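PDB 6V04: uncharacterized conserved protein YndB, AHSA1/START domain from Micromonospora chersina, which is of unknown function but, as a START/Bet v1-like protein encoded in the dynemicin biosynthetic locus, probably takes part in making that antibiotic, and in the crystal binds magnesium. Local coordinates for residues 149-160 / 235-246; 205-213 / 223-231. All blocks are in the same frame, centred on the assembly; numbering follows the deposited sequence. Where two conformers were deposited one is given.

Contact 1 of 2, residues 149-160 / 235-246; sequences QEIDGSVVLPNG and GRTLSVSHQGWH. With MG (magnesium ion), chain C.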
loop_
_atom_site.group_PDB
_atom_site.type_symbol
_atom_site.label_atom_id
_atom_site.label_comp_id
_atom_site.label_asym_id
_atom_site.label_seq_id
_atom_site.Cartn_x
_atom_site.Cartn_y
_atom_site.Cartn_z
ATOM N N GLN A 149 8.397 6.134 -1.455
ATOM C CA GLN A 149 9.746 5.637 -1.699
ATOM C C GLN A 149 9.880 4.128 -1.582
ATOM O O GLN A 149 10.846 3.576 -2.121
ATOM C CB GLN A 149 10.740 6.300 -0.754
ATOM C CG GLN A 149 10.572 5.956 0.713
ATOM C CD GLN A 149 11.401 6.864 1.605
ATOM O OE1 GLN A 149 11.266 8.092 1.570
ATOM N NE2 GLN A 149 12.269 6.265 2.406
ATOM N N GLU A 150 8.983 3.444 -0.877
ATOM C CA GLU A 150 9.051 1.995 -0.729
ATOM C C GLU A 150 7.759 1.372 -1.235
ATOM O O GLU A 150 6.709 2.031 -1.264
ATOM C CB GLU A 150 9.308 1.572 0.724
ATOM C CG GLU A 150 8.515 2.320 1.764
ATOM C CD GLU A 150 9.058 2.064 3.155
ATOM O OE1 GLU A 150 8.949 0.916 3.628
ATOM O OE2 GLU A 150 9.621 3.003 3.757
ATOM N N ILE A 151 7.878 0.129 -1.725
ATOM C CA ILE A 151 6.757 -0.704 -2.150
ATOM C C ILE A 151 6.469 -1.698 -1.043
ATOM O O ILE A 151 7.399 -2.307 -0.496
ATOM C CB ILE A 151 7.070 -1.464 -3.450
ATOM C CG1 ILE A 151 7.337 -0.488 -4.590
ATOM C CG2 ILE A 151 5.943 -2.407 -3.815
ATOM C CD1 ILE A 151 7.899 -1.164 -5.825
ATOM N N ASP A 152 5.190 -1.897 -0.723
ATOM C CA ASP A 152 4.832 -3.006 0.152
ATOM C C ASP A 152 3.436 -3.478 -0.217
ATOM O O ASP A 152 2.707 -2.835 -0.974
ATOM C CB ASP A 152 4.950 -2.631 1.624
ATOM C CG ASP A 152 4.395 -1.287 1.929
ATOM O OD1 ASP A 152 3.241 -1.040 1.537
ATOM O OD2 ASP A 152 5.116 -0.484 2.563
ATOM N N GLY A 153 3.086 -4.644 0.286
ATOM C CA GLY A 153 1.771 -5.183 0.042
ATOM C C GLY A 153 1.651 -6.480 0.801
ATOM O O GLY A 153 2.650 -7.046 1.263
ATOM N N SER A 154 0.416 -6.957 0.912
ATOM C CA SER A 154 0.180 -8.236 1.555
ATOM C C SER A 154 -1.082 -8.879 1.008
ATOM O O SER A 154 -1.958 -8.216 0.441
ATOM C CB SER A 154 0.058 -8.102 3.076
ATOM O OG SER A 154 -1.219 -7.602 3.436
ATOM N N VAL A 155 -1.174 -10.189 1.214
ATOM C CA VAL A 155 -2.373 -10.948 0.892
ATOM C C VAL A 155 -2.484 -12.078 1.903
ATOM O O VAL A 155 -1.479 -12.665 2.305
ATOM C CB VAL A 155 -2.321 -11.457 -0.566
ATOM C CG1 VAL A 155 -1.149 -12.418 -0.768
ATOM C CG2 VAL A 155 -3.631 -12.104 -0.953
ATOM N N VAL A 156 -3.698 -12.360 2.344
ATOM C CA VAL A 156 -3.924 -13.452 3.280
ATOM C C VAL A 156 -4.231 -14.705 2.488
ATOM O O VAL A 156 -5.156 -14.727 1.665
ATOM C CB VAL A 156 -5.058 -13.127 4.262
ATOM C CG1 VAL A 156 -5.334 -14.338 5.159
ATOM C CG2 VAL A 156 -4.672 -11.923 5.096
ATOM N N LEU A 157 -3.464 -15.746 2.747
ATOM C CA LEU A 157 -3.598 -17.015 2.081
ATOM C C LEU A 157 -4.239 -18.026 3.020
ATOM O O LEU A 157 -4.095 -17.924 4.242
ATOM C CB LEU A 157 -2.233 -17.555 1.629
ATOM C CG LEU A 157 -1.394 -16.637 0.734
ATOM C CD1 LEU A 157 -0.038 -17.266 0.466
ATOM C CD2 LEU A 157 -2.103 -16.318 -0.563
ATOM N N PRO A 158 -4.942 -19.022 2.486
ATOM C CA PRO A 158 -5.422 -20.113 3.336
ATOM C C PRO A 158 -4.265 -20.870 3.969
ATOM O O PRO A 158 -3.131 -20.862 3.480
ATOM C CB PRO A 158 -6.211 -21.007 2.369
ATOM C CG PRO A 158 -5.704 -20.658 1.010
ATOM C CD PRO A 158 -5.307 -19.205 1.070
ATOM N N ASN A 159 -4.574 -21.511 5.096
ATOM C CA ASN A 159 -3.641 -22.387 5.807
ATOM C C ASN A 159 -3.638 -23.788 5.184
ATOM O O ASN A 159 -3.905 -24.793 5.839
ATOM C CB ASN A 159 -4.016 -22.459 7.283
ATOM C CG ASN A 159 -3.723 -21.172 8.035
ATOM O OD1 ASN A 159 -2.738 -20.491 7.763
ATOM N ND2 ASN A 159 -4.578 -20.841 8.993
ATOM N N GLY A 160 -3.325 -23.844 3.890
ATOM C CA GLY A 160 -3.368 -25.078 3.139
ATOM C C GLY A 160 -1.994 -25.684 2.912
ATOM O O GLY A 160 -0.991 -25.281 3.504
ATOM N N GLY A 235 -5.518 -17.241 8.414
ATOM C CA GLY A 235 -4.731 -17.576 7.242
ATOM C C GLY A 235 -3.303 -17.099 7.392
ATOM O O GLY A 235 -2.929 -16.471 8.381
ATOM N N ARG A 236 -2.489 -17.412 6.376
ATOM C CA ARG A 236 -1.087 -17.019 6.353
ATOM C C ARG A 236 -0.976 -15.702 5.609
ATOM O O ARG A 236 -1.435 -15.596 4.470
ATOM C CB ARG A 236 -0.208 -18.064 5.660
ATOM C CG ARG A 236 0.165 -19.236 6.543
ATOM C CD ARG A 236 1.253 -20.080 5.902
ATOM N NE ARG A 236 0.702 -21.118 5.040
ATOM C CZ ARG A 236 0.238 -22.281 5.483
ATOM N NH1 ARG A 236 0.244 -22.554 6.782
ATOM N NH2 ARG A 236 -0.243 -23.170 4.627
ATOM N N THR A 237 -0.375 -14.702 6.240
ATOM C CA THR A 237 -0.207 -13.414 5.578
ATOM C C THR A 237 1.116 -13.419 4.832
ATOM O O THR A 237 2.185 -13.535 5.440
ATOM C CB THR A 237 -0.259 -12.255 6.568
ATOM O OG1 THR A 237 -1.529 -12.244 7.220
ATOM C CG2 THR A 237 -0.058 -10.931 5.844
ATOM N N LEU A 238 1.038 -13.314 3.506
ATOM C CA LEU A 238 2.201 -13.176 2.647
ATOM C C LEU A 238 2.428 -11.694 2.409
ATOM O O LEU A 238 1.541 -11.010 1.894
ATOM C CB LEU A 238 1.946 -13.903 1.336
ATOM C CG LEU A 238 2.974 -13.658 0.243
ATOM C CD1 LEU A 238 4.324 -14.199 0.655
ATOM C CD2 LEU A 238 2.510 -14.292 -1.065
ATOM N N SER A 239 3.592 -11.194 2.806
ATOM C CA SER A 239 3.902 -9.777 2.688
ATOM C C SER A 239 5.194 -9.582 1.906
ATOM O O SER A 239 6.110 -10.413 1.947
ATOM C CB SER A 239 4.024 -9.110 4.061
ATOM O OG SER A 239 5.144 -9.590 4.785
ATOM N N VAL A 240 5.258 -8.467 1.191
ATOM C CA VAL A 240 6.442 -8.083 0.441
ATOM C C VAL A 240 6.811 -6.660 0.808
ATOM O O VAL A 240 5.940 -5.823 1.065
ATOM C CB VAL A 240 6.252 -8.213 -1.083
ATOM C CG1 VAL A 240 5.096 -7.357 -1.568
ATOM C CG2 VAL A 240 7.552 -7.816 -1.798
ATOM N N SER A 241 8.116 -6.401 0.863
ATOM C CA SER A 241 8.672 -5.057 0.950
ATOM C C SER A 241 9.777 -4.957 -0.085
ATOM O O SER A 241 10.654 -5.827 -0.133
ATOM C CB SER A 241 9.237 -4.785 2.340
ATOM O OG SER A 241 9.885 -3.522 2.402
ATOM N N HIS A 242 9.758 -3.907 -0.902
ATOM C CA HIS A 242 10.789 -3.709 -1.912
ATOM C C HIS A 242 11.245 -2.259 -1.822
ATOM O O HIS A 242 10.474 -1.343 -2.131
ATOM C CB HIS A 242 10.252 -4.073 -3.286
ATOM C CG HIS A 242 11.314 -4.277 -4.312
ATOM N ND1 HIS A 242 11.060 -4.864 -5.533
ATOM C CD2 HIS A 242 12.632 -3.975 -4.300
ATOM C CE1 HIS A 242 12.176 -4.898 -6.236
ATOM N NE2 HIS A 242 13.149 -4.370 -5.512
ATOM N N GLN A 243 12.481 -2.058 -1.378
ATOM C CA GLN A 243 13.002 -0.749 -1.006
ATOM C C GLN A 243 14.182 -0.349 -1.886
ATOM O O GLN A 243 14.832 -1.191 -2.512
ATOM C CB GLN A 243 13.457 -0.732 0.454
ATOM C CG GLN A 243 12.326 -0.949 1.451
ATOM C CD GLN A 243 12.804 -0.956 2.889
ATOM O OE1 GLN A 243 13.942 -1.313 3.174
ATOM N NE2 GLN A 243 11.929 -0.563 3.804
ATOM N N GLY A 244 14.492 0.944 -1.865
ATOM C CA GLY A 244 15.696 1.469 -2.497
ATOM C C GLY A 244 15.462 2.449 -3.626
ATOM O O GLY A 244 16.434 3.077 -4.083
ATOM N N TRP A 245 14.213 2.631 -4.059
ATOM C CA TRP A 245 13.904 3.387 -5.274
ATOM C C TRP A 245 14.387 4.824 -5.183
ATOM O O TRP A 245 14.820 5.410 -6.191
ATOM C CB TRP A 245 12.391 3.352 -5.521
ATOM C CG TRP A 245 11.922 1.947 -5.492
ATOM C CD1 TRP A 245 11.248 1.326 -4.475
ATOM C CD2 TRP A 245 12.172 0.954 -6.477
ATOM N NE1 TRP A 245 11.056 -0.002 -4.789
ATOM C CE2 TRP A 245 11.607 -0.248 -6.021
ATOM C CE3 TRP A 245 12.812 0.968 -7.729
ATOM C CZ2 TRP A 245 11.680 -1.432 -6.752
ATOM C CZ3 TRP A 245 12.874 -0.203 -8.451
ATOM C CH2 TRP A 245 12.306 -1.380 -7.980
ATOM N N HIS A 246 14.316 5.408 -4.002
ATOM C CA HIS A 246 14.711 6.797 -3.790
ATOM C C HIS A 246 16.221 7.000 -3.679
ATOM O O HIS A 246 16.665 8.151 -3.598
ATOM C CB HIS A 246 14.050 7.316 -2.515
ATOM C CG HIS A 246 14.518 6.615 -1.279
ATOM N ND1 HIS A 246 14.388 5.253 -1.102
ATOM C CD2 HIS A 246 15.138 7.082 -0.174
ATOM C CE1 HIS A 246 14.909 4.915 0.063
ATOM N NE2 HIS A 246 15.370 6.006 0.646
HETATM MG MG MG C . 11.938 9.821 2.439
HETATM O O HOH W 1 12.716 2.441 -0.389
#
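The carbonyl oxygen of His242 is gripped from opposite faces of its plane: Ile151 N donates to it at 3.0 Å, while Trp245 NE1, also 3.0 Å from His242 O, comes from above the carbonyl plane rather than onto a lone pair. The indole so held folds back over its own strand, laying CZ2 across the centre of the His242 ring, and turns its edge to the first segment, where Trp245 CD1 lies 3.3 Å from Gln149 O. Ile151 reaches it with CD1, 3.8 Å from Trp245 CE2. A leucine in place of Trp245 would probably leave His242 O with one donor fewer and open a gap beside the Ile151 methyl and the His242 ring. Farther out, the Gln149 amide stacks on one face of the His246 ring, the planes 22° apart, while OE1 of Gln149 binds magnesium at 2.0 Å. A water bridges Gln149 O and Gly244 N. From here a regular antiparallel ladder runs through the pairs Ile151–His242, Gly153–Val240, Val155–Leu238 and Leu157–Arg236, each joined by two backbone bonds. Val155 CG1, set between the backbone N and the carbonyl carbon (chi1 63°), lies alongside Leu238 CB at 4.0 Å. At the far end Gly235 CA lies 3.1 Å from Leu157 O, where a side chain would clash, and Asn159 CA sits over one face of the Arg236 guanidinium. Strand 151-157 is an outermost strand of its sheet, and strand 236-243 separates it from 223-230. Helix 252-277 packs on the face bearing Ile151, Leu238, Val240 and His242, with Trp266 bonding His242 ND1; helix 116-139 meets Asp152 and Ser154 on the other face.

Contact 2 of 2, residues 205-213 / 223-231; sequences DRERALTFA and TACQVRTEP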
loop_
_atom_site.group_PDB
_atom_site.type_symbol
_atom_site.label_atom_id
_atom_site.label_comp_id
_atom_site.label_asym_id
_atom_site.label_seq_id
_atom_site.Cartn_x
_atom_site.Cartn_y
_atom_site.Cartn_z
ATOM N N ASP A 205 14.704 -18.847 3.359
ATOM C CA ASP A 205 14.502 -19.603 4.595
ATOM C C ASP A 205 13.133 -20.259 4.446
ATOM O O ASP A 205 12.103 -19.587 4.544
ATOM C CB ASP A 205 14.580 -18.673 5.802
ATOM C CG ASP A 205 14.563 -19.411 7.129
ATOM O OD1 ASP A 205 14.649 -20.661 7.155
ATOM O OD2 ASP A 205 14.471 -18.719 8.165
ATOM N N ARG A 206 13.134 -21.563 4.159
ATOM C CA ARG A 206 11.926 -22.265 3.732
ATOM C C ARG A 206 10.744 -21.993 4.665
ATOM O O ARG A 206 10.844 -22.167 5.881
ATOM C CB ARG A 206 12.213 -23.764 3.656
ATOM C CG ARG A 206 11.053 -24.611 3.156
ATOM C CD ARG A 206 11.431 -26.044 3.018
ATOM N NE ARG A 206 10.320 -26.867 2.551
ATOM C CZ ARG A 206 10.110 -27.192 1.278
ATOM N NH1 ARG A 206 10.946 -26.780 0.332
ATOM N NH2 ARG A 206 9.072 -27.945 0.952
ATOM N N GLU A 207 9.629 -21.544 4.069
ATOM C CA GLU A 207 8.351 -21.267 4.751
ATOM C C GLU A 207 8.476 -20.222 5.862
ATOM O O GLU A 207 7.657 -20.191 6.792
ATOM C CB GLU A 207 7.713 -22.554 5.286
ATOM C CG GLU A 207 7.274 -23.481 4.150
ATOM C CD GLU A 207 6.483 -24.691 4.595
ATOM O OE1 GLU A 207 6.128 -24.802 5.798
ATOM O OE2 GLU A 207 6.237 -25.564 3.730
ATOM N N ARG A 208 9.472 -19.340 5.758
ATOM C CA ARG A 208 9.687 -18.277 6.733
ATOM C C ARG A 208 9.898 -16.928 6.047
ATOM O O ARG A 208 9.119 -15.983 6.249
ATOM C CB ARG A 208 10.898 -18.600 7.619
ATOM C CG ARG A 208 10.819 -19.910 8.427
ATOM C CD ARG A 208 9.836 -19.814 9.567
ATOM N NE ARG A 208 9.793 -21.025 10.384
ATOM C CZ ARG A 208 9.012 -22.074 10.149
ATOM N NH1 ARG A 208 8.187 -22.081 9.106
ATOM N NH2 ARG A 208 9.042 -23.113 10.974
ATOM N N ALA A 209 10.933 -16.828 5.213
ATOM C CA ALA A 209 11.338 -15.531 4.698
ATOM C C ALA A 209 12.220 -15.722 3.480
ATOM O O ALA A 209 12.911 -16.734 3.350
ATOM C CB ALA A 209 12.077 -14.717 5.764
ATOM N N LEU A 210 12.187 -14.730 2.600
ATOM C CA LEU A 210 12.961 -14.720 1.367
ATOM C C LEU A 210 13.512 -13.320 1.187
ATOM O O LEU A 210 12.755 -12.351 1.268
ATOM C CB LEU A 210 12.084 -15.111 0.173
ATOM C CG LEU A 210 12.628 -14.805 -1.224
ATOM C CD1 LEU A 210 13.879 -15.618 -1.494
ATOM C CD2 LEU A 210 11.557 -15.089 -2.251
ATOM N N THR A 211 14.817 -13.202 0.957
ATOM C CA THR A 211 15.395 -11.911 0.627
ATOM C C THR A 211 16.200 -12.040 -0.654
ATOM O O THR A 211 16.761 -13.096 -0.966
ATOM C CB THR A 211 16.280 -11.354 1.750
ATOM O OG1 THR A 211 17.366 -12.239 2.030
ATOM C CG2 THR A 211 15.470 -11.182 3.015
ATOM N N PHE A 212 16.225 -10.951 -1.409
ATOM C CA PHE A 212 17.083 -10.866 -2.582
ATOM C C PHE A 212 17.192 -9.405 -2.978
ATOM O O PHE A 212 16.452 -8.548 -2.493
ATOM C CB PHE A 212 16.578 -11.740 -3.754
ATOM C CG PHE A 212 15.177 -11.432 -4.206
ATOM C CD1 PHE A 212 14.938 -10.489 -5.186
ATOM C CD2 PHE A 212 14.092 -12.114 -3.678
ATOM C CE1 PHE A 212 13.651 -10.216 -5.604
ATOM C CE2 PHE A 212 12.808 -11.840 -4.081
ATOM C CZ PHE A 212 12.579 -10.893 -5.057
ATOM N N ALA A 213 18.127 -9.139 -3.882
ATOM C CA ALA A 213 18.376 -7.803 -4.386
ATOM C C ALA A 213 18.063 -7.792 -5.868
ATOM O O ALA A 213 18.241 -8.800 -6.554
ATOM C CB ALA A 213 19.824 -7.388 -4.155
ATOM N N THR A 223 18.334 -2.394 -5.298
ATOM C CA THR A 223 17.113 -2.436 -4.507
ATOM C C THR A 223 17.071 -3.734 -3.703
ATOM O O THR A 223 17.735 -4.715 -4.039
ATOM C CB THR A 223 15.872 -2.310 -5.389
ATOM O OG1 THR A 223 15.752 -3.432 -6.262
ATOM C CG2 THR A 223 15.905 -1.036 -6.198
ATOM N N ALA A 224 16.317 -3.717 -2.598
ATOM C CA ALA A 224 16.310 -4.810 -1.632
ATOM C C ALA A 224 14.886 -5.288 -1.424
ATOM O O ALA A 224 13.990 -4.481 -1.152
ATOM C CB ALA A 224 16.916 -4.370 -0.301
ATOM N N CYS A 225 14.684 -6.595 -1.519
ATOM C CA CYS A 225 13.358 -7.181 -1.422
ATOM C C CYS A 225 13.315 -8.176 -0.278
ATOM O O CYS A 225 14.205 -9.025 -0.147
ATOM C CB CYS A 225 12.972 -7.869 -2.721
ATOM S SG CYS A 225 11.345 -8.576 -2.631
ATOM N N GLN A 226 12.257 -8.080 0.519
ATOM C CA GLN A 226 12.008 -8.982 1.633
ATOM C C GLN A 226 10.587 -9.495 1.502
ATOM O O GLN A 226 9.648 -8.699 1.411
ATOM C CB GLN A 226 12.204 -8.266 2.969
ATOM C CG GLN A 226 13.599 -7.727 3.191
ATOM C CD GLN A 226 13.611 -6.246 3.517
ATOM O OE1 GLN A 226 12.712 -5.739 4.190
ATOM N NE2 GLN A 226 14.626 -5.540 3.030
ATOM N N VAL A 227 10.429 -10.812 1.490
ATOM C CA VAL A 227 9.135 -11.482 1.447
ATOM C C VAL A 227 9.039 -12.362 2.689
ATOM O O VAL A 227 9.998 -13.061 3.034
ATOM C CB VAL A 227 8.991 -12.330 0.170
ATOM C CG1 VAL A 227 7.628 -13.015 0.118
ATOM C CG2 VAL A 227 9.201 -11.476 -1.063
ATOM N N ARG A 228 7.901 -12.321 3.366
ATOM C CA ARG A 228 7.737 -13.087 4.590
ATOM C C ARG A 228 6.329 -13.643 4.651
ATOM O O ARG A 228 5.403 -13.096 4.053
ATOM C CB ARG A 228 8.019 -12.224 5.825
ATOM C CG ARG A 228 9.263 -11.365 5.693
ATOM C CD ARG A 228 9.891 -11.018 7.031
ATOM N NE ARG A 228 10.806 -9.884 6.910
ATOM C CZ ARG A 228 11.962 -9.911 6.248
ATOM N NH1 ARG A 228 12.362 -11.014 5.628
ATOM N NH2 ARG A 228 12.718 -8.822 6.197
ATOM N N THR A 229 6.173 -14.735 5.389
ATOM C CA THR A 229 4.855 -15.251 5.720
ATOM C C THR A 229 4.710 -15.293 7.234
ATOM O O THR A 229 5.647 -15.643 7.954
ATOM C CB THR A 229 4.626 -16.639 5.111
ATOM O OG1 THR A 229 5.730 -17.495 5.425
ATOM C CG2 THR A 229 4.460 -16.540 3.621
ATOM N N GLU A 230 3.541 -14.882 7.713
ATOM C CA GLU A 230 3.228 -14.900 9.135
ATOM C C GLU A 230 1.979 -15.745 9.330
ATOM O O GLU A 230 0.934 -15.436 8.729
ATOM C CB GLU A 230 3.007 -13.487 9.678
ATOM C CG GLU A 230 2.595 -13.488 11.137
ATOM C CD GLU A 230 2.761 -12.143 11.822
ATOM O OE1 GLU A 230 3.610 -11.342 11.381
ATOM O OE2 GLU A 230 2.036 -11.891 12.808
ATOM N N PRO A 231 2.012 -16.798 10.139
ATOM C CA PRO A 231 0.818 -17.627 10.300
ATOM C C PRO A 231 -0.210 -16.963 11.198
ATOM O O PRO A 231 0.116 -16.143 12.061
ATOM C CB PRO A 231 1.357 -18.917 10.930
ATOM C CG PRO A 231 2.640 -18.538 11.570
ATOM C CD PRO A 231 3.182 -17.346 10.850
HETATM O O HOH W 2 8.147 -15.939 8.894
#
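A beta hairpin within the second seven-stranded antiparallel sheet of this START/Bet v1-like chain pairs strand 209-214 with strand 223-230. Its two hydrogen-bonded pairs are Leu210–Val227 and Phe212–Cys225, each closed by a bond in both directions. Val227 N to Leu210 O measures 2.8 Å and is nearly straight at the hydrogen (171°), and Cys225 N meets Phe212 O at the same length. Between and beyond them the non-hydrogen-bonded pairs Ala209–Arg228, Thr211–Gln226 and Ala213–Ala224 bring alpha carbons close to opposing carbonyls, as where Thr211 CA lies 3.2 Å from Cys225 O. Near the start of strand 209-214 the ladder frays: Thr229 N makes a weak bond to Arg208 O, and a water donates to both Arg208 O and Thr229 O. On the other side, toward strand 196-205, Arg208 and Ala209 both face Asp205 in a classic beta bulge, their two amides sharing Asp205 O. The two faces differ in character. On one, Thr211 CG2 crosses the Gln226 chain at CG, and the extended side chain of Arg228 turns the edge of its guanidinium to the methyls of Ala209 and Thr211, with NH1 3.7 Å from Ala209 CB. The other face is apolar: Leu210 and Val227 meet through their CB atoms, and Trp266 of helix 252-277 touches Phe212, Cys225 and Val227. Phe212 CG stands between the backbone N and the carbonyl carbon (chi1 57°), which swings the ring across toward Cys225, while Leu210 CG lies at the ring edge. Cys225 CB sits over the ring face, 3.9 Å from the centroid of Phe212 and 17° off the normal, a CH-pi contact.

Overall arrangement
Both contacts belong to one antiparallel sheet, joined through neighbouring strands 223-230 and 236-243, with Ser241 N 2.8 Å from Gln226 O and Gln243 N 2.9 Å from Ala224 O. Contact 1 closes a long excursion of the chain, its centre about 9 Å from the chain centre; contact 2 is a local hairpin, centred about 18 Å from it. Each is partly buried and turns one face to helix 252-277, apolar in contact 2 but including the hydrogen-bonded His242 in contact 1. At the ends, contact 1 finishes in aromatic rings and a magnesium ligand, contact 2 in a weak bond and bridging water beside a beta bulge. The His242 NE2–Thr223 OG1 hydrogen bond ties the two.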